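Local atomic coordinates of Lmo2470 protein (PDB entry 5HL3), a protein that is a calcium-binding internalin of Listeria monocytogenes (InlP) that interacts with afadin and facilitates crossing of the basement membrane. Residues 8-13 and 40-45; 243-248 and 259-264; 295-300 and 343-348. All blocks are in the same frame, centred on the assembly; numbering follows the deposited sequence.

Interaction 1: residues 8-13 and 40-45; sequences YPLPAP and IDQDDL
I40 O is approached by two donors of unequal strength from the other segment: A12 N binds it at 3.0 Å in the plane of the carbonyl, and P11 CA comes to 3.2 Å from I40 O as a CA-H...O contact. The return bond runs from I40 N to A12 O at 2.9 Å, almost straight at 176°, with the donor standing above the carbonyl plane of A12. Together the two backbone bonds make A12 and I40 a hydrogen-bonded antiparallel pair, the pair that joins strands 12-13 and 39-40 in the N-terminal module, which sequence places in the EF-hand clan. Both side chains of this pair lie on one face of the sheet, where helix 14-17 covers them, I14 touching I40 and V17 touching A12. In I40, CG1 sits between the backbone N and the carbonyl carbon (chi1 57°) and rests 3.4 Å from A12 O.

Directly after the strand the chain enters helix 42-46 through a capping box. D44 N donates to D41 OD1 at 3.1 Å, nearly in line with the C-O bond, while D41 N donates back to D44 OD2 at 3.0 Å, meeting that oxygen on its anti side. The two bonds close the N-terminal turn of the helix directly after I40. I40 also lies close in sequence to D38, which has been seen to bind calcium in this protein.

L10, just before the cis peptide bond to P11, covers the start of the helix. Its CD1 is 3.5 Å from Q42 OE1, while Q42 NE2 is engaged by D46 and by the backbone carbonyl of M70. The same methyl reaches inward to the buried L45, CD1 of L10 meeting CD1 of L45 at 3.8 Å.

Interaction 2: residues 243-248 and 259-264; sequences NLDYNF and TIYVQS
D245 OD1 accepts two backbone N-H groups across the contact, from Q263 N at 2.8 Å and from S264 N also at 2.8 Å; both meet it on the syn side, somewhat out of the carboxylate plane. Two backbone bonds flank this grip where the last leucine-rich repeat meets the following domain: L244 N to Y261 O, 3.0 Å, beside the parallel bridge of N243 with Y261, and Y246 N to S264 O, 3.0 Å. N243 OD1 accepts from D245 N, closing an Asx turn that helps set the aspartate. One water links D245 OD2, to which it donates at 2.6 Å, with Y261 OH.

Among aromatic contacts, S264 CB lies over one face of the Y246 ring, 3.7 Å from its centroid, a CH-pi contact; the serine hydroxyl bonds to V351 N. Y261 CG is anti to the backbone N (chi1 -178°), as is CG of N243, and the two side chains lie side by side. The Y261 ring turns its edge to D245, carboxylate and ring planes being nearly perpendicular (88°). Apolar contacts come from L244: its CB meets V262 CG2 at 3.6 Å, and L244 CD1 meets I260 CD1 at 3.9 Å.

With two N-H donors on OD1 and a water on OD2, the buried D245 carboxylate probably remains ionised, and it pins residues 263 and 264 as they leave the repeat sheet.

Interaction 3: residues 295-300 and 343-348; sequences MLVSPE and NHNYAT
N343 OD1 accepts from V297 N at 2.8 Å, in the plane of the amide carbonyl and at a fairly straight 162°. A second direct bond runs the other way across the contact, S298 OG donating to H344 O at 2.8 Å. Each segment therefore offers one side chain to the backbone of the other, joining the loop before strand 301-306 to the corner at N343 in the C-terminal domain. Apolar groups close round the bonded amide: V297 CG2 stands 3.4 Å from N343 OD1, L296 CD2 lies 3.7 Å from N343 OD1, and V297 CG2 also reaches N345 ND2 at 3.7 Å.

Two waters fill the next shell. One donates to S298 O and to E300 O and accepts from N343 N; the other donates to S298 OG and, again, to E300 O, and accepts from H344 N at 3.0 Å. E300 O thus receives both waters, and S298 OG is both donor and acceptor.

Further out, the chain turns its corner at N343, which has left-handed backbone angles and holds its CG anti to the backbone N (chi1 -152°). Its ND2 bonds to Q263 OE1, fixing the amide from its other end, while M290 of helix 285-292 packs against the same side chain. H344 NE2 is bonded to T302 OG1, and the side chain of H344 lies about 6 Å from that of D339, a ligand of a bound calcium. T348 N meets N345 OD1 in an Asx motif.

N343 N and H344 N thus donate to water, while H344 O and V297 N are each held by a side chain: two direct bonds and two waters carry the polar groups of the join.

Overall arrangement
Along the chain the three contacts come in series. Interaction 1 lies in the N-terminal module, about 57 Å from interaction 2 and about 66 Å from interaction 3 between centres, on the opposite side of the chain's centre; the ten-stranded parallel sheet of the repeats extends between. Interaction 2 involves the last two strands of that sheet, 241-243 and 260-261, and leads into strand 265-274 of the C-terminal mixed sheet. Interaction 3, about 14 Å from it between centres, belongs to that domain. The latter two touch: Q263 probably hydrogen-bonds both segments of interaction 3, OE1 to N343 ND2 and NE2 to M295 O. The contacts thus sample the N-terminal module and, at the other end, the junction and start of the C-terminal domain.

Interaction 1: residues 8-13 and 40-45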
loop_
_atom_site.group_PDB
_atom_site.type_symbol
_atom_site.label_atom_id
_atom_site.label_comp_id
_atom_site.label_asym_id
_atom_site.label_seq_id
_atom_site.Cartn_x
_atom_site.Cartn_y
_atom_site.Cartn_z
ATOM N N TYR A 8 -39.050 2.451 -13.258
ATOM C CA TYR A 8 -40.361 2.514 -12.619
ATOM C C TYR A 8 -41.087 3.807 -13.069
ATOM O O TYR A 8 -40.463 4.857 -13.127
ATOM C CB TYR A 8 -40.212 2.472 -11.092
ATOM C CG TYR A 8 -41.505 2.142 -10.405
ATOM C CD1 TYR A 8 -41.934 0.813 -10.262
ATOM C CD2 TYR A 8 -42.311 3.139 -9.914
ATOM C CE1 TYR A 8 -43.149 0.519 -9.661
ATOM C CE2 TYR A 8 -43.507 2.858 -9.303
ATOM C CZ TYR A 8 -43.932 1.548 -9.183
ATOM O OH TYR A 8 -45.129 1.280 -8.582
ATOM N N PRO A 9 -42.419 3.721 -13.337
ATOM C CA PRO A 9 -43.156 4.911 -13.775
ATOM C C PRO A 9 -43.252 5.975 -12.695
ATOM O O PRO A 9 -43.554 5.658 -11.544
ATOM C CB PRO A 9 -44.551 4.352 -14.092
ATOM C CG PRO A 9 -44.697 3.159 -13.198
ATOM C CD PRO A 9 -43.311 2.550 -13.203
ATOM N N LEU A 10 -42.986 7.227 -13.068
ATOM C CA LEU A 10 -43.054 8.345 -12.118
ATOM C C LEU A 10 -44.171 9.306 -12.523
ATOM O O LEU A 10 -44.519 9.355 -13.695
ATOM C CB LEU A 10 -41.722 9.097 -12.137
ATOM C CG LEU A 10 -40.492 8.284 -11.726
ATOM C CD1 LEU A 10 -39.206 9.117 -11.825
ATOM C CD2 LEU A 10 -40.660 7.743 -10.311
ATOM N N PRO A 11 -44.705 10.118 -11.607
ATOM C CA PRO A 11 -44.349 10.165 -10.202
ATOM C C PRO A 11 -44.763 8.924 -9.427
ATOM O O PRO A 11 -45.683 8.208 -9.830
ATOM C CB PRO A 11 -45.130 11.400 -9.671
ATOM C CG PRO A 11 -45.448 12.207 -10.890
ATOM C CD PRO A 11 -45.654 11.190 -11.972
ATOM N N ALA A 12 -44.083 8.680 -8.312
ATOM C CA ALA A 12 -44.382 7.521 -7.452
ATOM C C ALA A 12 -43.793 7.695 -6.077
ATOM O O ALA A 12 -42.753 8.345 -5.937
ATOM C CB ALA A 12 -43.811 6.234 -8.077
ATOM N N PRO A 13 -44.405 7.058 -5.058
ATOM C CA PRO A 13 -43.752 7.010 -3.735
ATOM C C PRO A 13 -42.360 6.375 -3.820
ATOM O O PRO A 13 -42.139 5.437 -4.568
ATOM C CB PRO A 13 -44.706 6.119 -2.913
ATOM C CG PRO A 13 -46.037 6.352 -3.553
ATOM C CD PRO A 13 -45.738 6.404 -5.018
ATOM N N ILE A 40 -42.093 11.143 -5.434
ATOM C CA ILE A 40 -41.007 11.787 -6.182
ATOM C C ILE A 40 -41.272 11.739 -7.670
ATOM O O ILE A 40 -41.991 10.881 -8.171
ATOM C CB ILE A 40 -39.631 11.155 -5.881
ATOM C CG1 ILE A 40 -39.613 9.649 -6.164
ATOM C CG2 ILE A 40 -39.206 11.502 -4.468
ATOM C CD1 ILE A 40 -38.210 9.088 -6.307
ATOM N N ASP A 41 -40.662 12.694 -8.383
ATOM C CA ASP A 41 -40.751 12.730 -9.841
ATOM C C ASP A 41 -39.345 12.800 -10.429
ATOM O O ASP A 41 -38.350 12.804 -9.714
ATOM C CB ASP A 41 -41.660 13.864 -10.320
ATOM C CG ASP A 41 -41.208 15.243 -9.910
ATOM O OD1 ASP A 41 -40.020 15.465 -9.607
ATOM O OD2 ASP A 41 -42.083 16.171 -9.901
ATOM N N GLN A 42 -39.246 12.831 -11.747
ATOM C CA GLN A 42 -37.935 12.805 -12.393
ATOM C C GLN A 42 -37.098 14.035 -12.018
ATOM O O GLN A 42 -35.877 13.942 -11.875
ATOM C CB GLN A 42 -38.063 12.644 -13.916
ATOM C CG GLN A 42 -36.737 12.394 -14.609
ATOM C CD GLN A 42 -36.062 11.115 -14.137
ATOM O OE1 GLN A 42 -36.698 10.062 -14.101
ATOM N NE2 GLN A 42 -34.784 11.187 -13.817
ATOM N N ASP A 43 -37.739 15.186 -11.829
ATOM C CA ASP A 43 -37.006 16.389 -11.392
ATOM C C ASP A 43 -36.322 16.155 -10.049
ATOM O O ASP A 43 -35.207 16.639 -9.826
ATOM C CB ASP A 43 -37.935 17.600 -11.268
ATOM C CG ASP A 43 -38.112 18.387 -12.572
ATOM O OD1 ASP A 43 -37.699 17.939 -13.665
ATOM O OD2 ASP A 43 -38.666 19.520 -12.496
ATOM N N ASP A 44 -36.950 15.410 -9.137
ATOM C CA ASP A 44 -36.331 15.145 -7.841
ATOM C C ASP A 44 -35.054 14.308 -8.012
ATOM O O ASP A 44 -34.049 14.543 -7.347
ATOM C CB ASP A 44 -37.307 14.422 -6.921
ATOM C CG ASP A 44 -38.488 15.261 -6.500
ATOM O OD1 ASP A 44 -38.328 16.457 -6.190
ATOM O OD2 ASP A 44 -39.594 14.728 -6.483
ATOM N N LEU A 45 -35.107 13.329 -8.897
ATOM C CA LEU A 45 -33.931 12.497 -9.208
ATOM C C LEU A 45 -32.840 13.335 -9.885
ATOM O O LEU A 45 -31.631 13.210 -9.567
ATOM C CB LEU A 45 -34.310 11.286 -10.053
ATOM C CG LEU A 45 -35.216 10.258 -9.396
ATOM C CD1 LEU A 45 -35.699 9.285 -10.452
ATOM C CD2 LEU A 45 -34.556 9.518 -8.213
#

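Interaction 2: residues 243-248 and 259-264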
loop_
_atom_site.group_PDB
_atom_site.type_symbol
_atom_site.label_atom_id
_atom_site.label_comp_id
_atom_site.label_asym_id
_atom_site.label_seq_id
_atom_site.Cartn_x
_atom_site.Cartn_y
_atom_site.Cartn_z
ATOM N N ASN A 243 10.953 5.341 -0.379
ATOM C CA ASN A 243 10.946 5.008 1.046
ATOM C C ASN A 243 11.328 3.551 1.215
ATOM O O ASN A 243 10.604 2.681 0.777
ATOM C CB ASN A 243 9.578 5.312 1.664
ATOM C CG ASN A 243 9.610 5.273 3.186
ATOM O OD1 ASN A 243 10.410 4.540 3.795
ATOM N ND2 ASN A 243 8.764 6.040 3.807
ATOM N N LEU A 244 12.491 3.312 1.837
ATOM C CA LEU A 244 12.998 1.953 2.078
ATOM C C LEU A 244 13.045 1.673 3.574
ATOM O O LEU A 244 13.679 0.688 4.001
ATOM C CB LEU A 244 14.397 1.782 1.461
ATOM C CG LEU A 244 14.459 2.030 -0.040
ATOM C CD1 LEU A 244 15.883 1.878 -0.590
ATOM C CD2 LEU A 244 13.510 1.139 -0.825
ATOM N N ASP A 245 12.375 2.461 4.383
ATOM C CA ASP A 245 12.463 2.296 5.843
ATOM C C ASP A 245 11.976 0.913 6.251
ATOM O O ASP A 245 11.081 0.332 5.652
ATOM C CB ASP A 245 11.600 3.371 6.537
ATOM C CG ASP A 245 12.109 3.794 7.883
ATOM O OD1 ASP A 245 13.320 3.862 8.052
ATOM O OD2 ASP A 245 11.270 4.207 8.716
ATOM N N TYR A 246 12.575 0.355 7.295
ATOM C CA TYR A 246 12.123 -0.931 7.827
ATOM C C TYR A 246 12.164 -2.072 6.792
ATOM O O TYR A 246 11.241 -2.874 6.647
ATOM C CB TYR A 246 10.779 -0.812 8.563
ATOM C CG TYR A 246 10.882 -0.131 9.899
ATOM C CD1 TYR A 246 11.496 -0.782 10.974
ATOM C CD2 TYR A 246 10.406 1.157 10.100
ATOM C CE1 TYR A 246 11.620 -0.179 12.218
ATOM C CE2 TYR A 246 10.525 1.763 11.363
ATOM C CZ TYR A 246 11.128 1.095 12.387
ATOM O OH TYR A 246 11.241 1.698 13.636
ATOM N N ASN A 247 13.297 -2.164 6.119
ATOM C CA ASN A 247 13.645 -3.323 5.284
ATOM C C ASN A 247 14.947 -3.917 5.827
ATOM O O ASN A 247 15.316 -3.614 6.975
ATOM C CB ASN A 247 13.673 -2.943 3.796
ATOM C CG ASN A 247 12.278 -2.825 3.221
ATOM O OD1 ASN A 247 11.667 -3.819 2.854
ATOM N ND2 ASN A 247 11.775 -1.602 3.125
ATOM N N PHE A 248 15.584 -4.784 5.042
ATOM C CA PHE A 248 16.736 -5.594 5.508
ATOM C C PHE A 248 17.900 -5.461 4.569
ATOM O O PHE A 248 18.656 -6.422 4.341
ATOM C CB PHE A 248 16.251 -7.063 5.674
ATOM C CG PHE A 248 15.038 -7.152 6.559
ATOM C CD1 PHE A 248 15.176 -7.277 7.928
ATOM C CD2 PHE A 248 13.759 -6.973 6.030
ATOM C CE1 PHE A 248 14.073 -7.262 8.761
ATOM C CE2 PHE A 248 12.657 -6.939 6.865
ATOM C CZ PHE A 248 12.815 -7.073 8.230
ATOM N N THR A 259 17.214 10.160 -3.316
ATOM C CA THR A 259 15.758 10.152 -3.132
ATOM C C THR A 259 15.340 9.347 -1.920
ATOM O O THR A 259 14.178 9.352 -1.556
ATOM C CB THR A 259 15.028 9.505 -4.344
ATOM O OG1 THR A 259 15.259 8.093 -4.374
ATOM C CG2 THR A 259 15.437 10.144 -5.658
ATOM N N ILE A 260 16.284 8.672 -1.268
ATOM C CA ILE A 260 15.911 7.648 -0.285
ATOM C C ILE A 260 15.578 8.157 1.113
ATOM O O ILE A 260 16.247 9.026 1.676
ATOM C CB ILE A 260 17.027 6.565 -0.196
ATOM C CG1 ILE A 260 17.141 5.824 -1.528
ATOM C CG2 ILE A 260 16.764 5.556 0.922
ATOM C CD1 ILE A 260 18.279 4.819 -1.604
ATOM N N TYR A 261 14.490 7.603 1.660
ATOM C CA TYR A 261 14.180 7.740 3.078
ATOM C C TYR A 261 14.509 6.413 3.757
ATOM O O TYR A 261 13.929 5.380 3.418
ATOM C CB TYR A 261 12.689 8.098 3.336
ATOM C CG TYR A 261 12.412 8.281 4.818
ATOM C CD1 TYR A 261 12.215 7.187 5.641
ATOM C CD2 TYR A 261 12.323 9.552 5.398
ATOM C CE1 TYR A 261 12.011 7.338 7.016
ATOM C CE2 TYR A 261 12.104 9.706 6.778
ATOM C CZ TYR A 261 11.955 8.604 7.574
ATOM O OH TYR A 261 11.747 8.719 8.941
ATOM N N VAL A 262 15.473 6.431 4.678
ATOM C CA VAL A 262 15.751 5.308 5.594
ATOM C C VAL A 262 16.236 5.902 6.892
ATOM O O VAL A 262 17.226 6.664 6.895
ATOM C CB VAL A 262 16.869 4.313 5.130
ATOM C CG1 VAL A 262 17.240 3.366 6.284
ATOM C CG2 VAL A 262 16.440 3.520 3.927
ATOM N N GLN A 263 15.558 5.565 7.980
ATOM C CA GLN A 263 16.049 5.877 9.327
ATOM C C GLN A 263 16.248 4.620 10.170
ATOM O O GLN A 263 17.124 4.623 11.057
ATOM C CB GLN A 263 15.108 6.889 10.029
ATOM C CG GLN A 263 15.194 8.297 9.438
ATOM C CD GLN A 263 16.583 8.895 9.631
ATOM O OE1 GLN A 263 17.132 8.914 10.744
ATOM N NE2 GLN A 263 17.153 9.378 8.558
ATOM N N SER A 264 15.450 3.576 9.910
ATOM C CA SER A 264 15.602 2.273 10.556
ATOM C C SER A 264 15.775 1.184 9.516
ATOM O O SER A 264 15.203 1.241 8.411
ATOM C CB SER A 264 14.396 1.945 11.424
ATOM O OG SER A 264 14.352 2.802 12.548
HETATM O O HOH W 1 11.361 5.966 10.664
#

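Interaction 3: residues 295-300 and 343-348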
loop_
_atom_site.group_PDB
_atom_site.type_symbol
_atom_site.label_atom_id
_atom_site.label_comp_id
_atom_site.label_asym_id
_atom_site.label_seq_id
_atom_site.Cartn_x
_atom_site.Cartn_y
_atom_site.Cartn_z
HETATM N N MSE A 295 22.424 11.373 6.198
HETATM C CA MSE A 295 21.161 10.789 6.609
HETATM C C MSE A 295 21.126 10.447 8.082
HETATM O O MSE A 295 20.057 10.100 8.595
HETATM C CB MSE A 295 20.897 9.514 5.801
HETATM C CG MSE A 295 20.736 9.810 4.299
HETATM SE SE MSE A 295 20.547 8.182 3.200
HETATM C CE MSE A 295 18.785 7.582 3.788
ATOM N N LEU A 296 22.242 10.547 8.792
ATOM C CA LEU A 296 22.252 10.155 10.186
ATOM C C LEU A 296 21.761 11.249 11.106
ATOM O O LEU A 296 22.087 12.422 10.917
ATOM C CB LEU A 296 23.665 9.754 10.621
ATOM C CG LEU A 296 24.333 8.610 9.854
ATOM C CD1 LEU A 296 25.788 8.448 10.346
ATOM C CD2 LEU A 296 23.550 7.314 9.936
ATOM N N VAL A 297 21.012 10.844 12.125
ATOM C CA VAL A 297 20.563 11.760 13.202
ATOM C C VAL A 297 21.464 11.735 14.447
ATOM O O VAL A 297 21.311 12.556 15.358
ATOM C CB VAL A 297 19.085 11.485 13.618
ATOM C CG1 VAL A 297 18.125 11.660 12.452
ATOM C CG2 VAL A 297 18.927 10.112 14.279
ATOM N N SER A 298 22.355 10.744 14.512
ATOM C CA SER A 298 23.334 10.620 15.603
ATOM C C SER A 298 24.565 9.916 15.016
ATOM O O SER A 298 24.427 9.106 14.123
ATOM C CB SER A 298 22.753 9.803 16.751
ATOM O OG SER A 298 22.414 8.514 16.332
ATOM N N PRO A 299 25.774 10.230 15.540
ATOM C CA PRO A 299 26.996 9.708 14.902
ATOM C C PRO A 299 27.536 8.382 15.418
ATOM O O PRO A 299 28.328 7.746 14.730
ATOM C CB PRO A 299 28.018 10.821 15.187
ATOM C CG PRO A 299 27.572 11.374 16.506
ATOM C CD PRO A 299 26.065 11.382 16.414
ATOM N N GLU A 300 27.134 7.972 16.608
ATOM C CA GLU A 300 27.759 6.816 17.249
ATOM C C GLU A 300 27.476 5.497 16.542
ATOM O O GLU A 300 26.368 5.274 16.046
ATOM C CB GLU A 300 27.313 6.700 18.705
ATOM C CG GLU A 300 27.752 7.828 19.623
ATOM C CD GLU A 300 26.932 9.108 19.553
ATOM O OE1 GLU A 300 25.841 9.135 18.927
ATOM O OE2 GLU A 300 27.422 10.112 20.159
ATOM N N ASN A 343 22.867 5.004 14.008
ATOM C CA ASN A 343 21.678 5.872 13.825
ATOM C C ASN A 343 20.666 5.662 14.938
ATOM O O ASN A 343 19.464 5.705 14.737
ATOM C CB ASN A 343 21.018 5.718 12.424
ATOM C CG ASN A 343 20.314 6.974 12.000
ATOM O OD1 ASN A 343 20.804 8.043 12.297
ATOM N ND2 ASN A 343 19.160 6.859 11.342
ATOM N N HIS A 344 21.163 5.441 16.148
ATOM C CA HIS A 344 20.272 5.317 17.278
ATOM C C HIS A 344 19.478 6.617 17.472
ATOM O O HIS A 344 20.055 7.711 17.527
ATOM C CB HIS A 344 21.055 5.106 18.575
ATOM C CG HIS A 344 21.829 3.832 18.633
ATOM N ND1 HIS A 344 21.285 2.658 19.091
ATOM C CD2 HIS A 344 23.130 3.570 18.374
ATOM C CE1 HIS A 344 22.212 1.719 19.106
ATOM N NE2 HIS A 344 23.342 2.249 18.664
ATOM N N ASN A 345 18.170 6.475 17.576
ATOM C CA ASN A 345 17.282 7.606 17.826
ATOM C C ASN A 345 16.417 7.213 19.000
ATOM O O ASN A 345 15.371 6.566 18.859
ATOM C CB ASN A 345 16.447 7.953 16.603
ATOM C CG ASN A 345 15.740 9.287 16.755
ATOM O OD1 ASN A 345 15.428 9.703 17.868
ATOM N ND2 ASN A 345 15.491 9.958 15.654
ATOM N N TYR A 346 16.932 7.529 20.175
ATOM C CA TYR A 346 16.276 7.130 21.410
ATOM C C TYR A 346 14.923 7.792 21.560
ATOM O O TYR A 346 13.988 7.164 22.053
ATOM C CB TYR A 346 17.192 7.387 22.616
ATOM C CG TYR A 346 18.536 6.675 22.498
ATOM C CD1 TYR A 346 18.619 5.280 22.543
ATOM C CD2 TYR A 346 19.729 7.398 22.340
ATOM C CE1 TYR A 346 19.842 4.623 22.424
ATOM C CE2 TYR A 346 20.953 6.754 22.222
ATOM C CZ TYR A 346 21.005 5.370 22.267
ATOM O OH TYR A 346 22.224 4.727 22.151
ATOM N N ALA A 347 14.788 9.018 21.054
ATOM C CA ALA A 347 13.529 9.740 21.137
ATOM C C ALA A 347 12.437 9.069 20.302
ATOM O O ALA A 347 11.299 9.032 20.726
ATOM C CB ALA A 347 13.715 11.201 20.714
ATOM N N THR A 348 12.769 8.535 19.131
ATOM C CA THR A 348 11.761 7.929 18.264
ATOM C C THR A 348 11.730 6.412 18.287
ATOM O O THR A 348 10.814 5.831 17.735
ATOM C CB THR A 348 11.973 8.322 16.779
ATOM O OG1 THR A 348 13.134 7.644 16.258
ATOM C CG2 THR A 348 12.092 9.813 16.605
HETATM O O HOH W 2 25.272 6.541 13.694
HETATM O O HOH W 3 23.941 6.330 16.888
#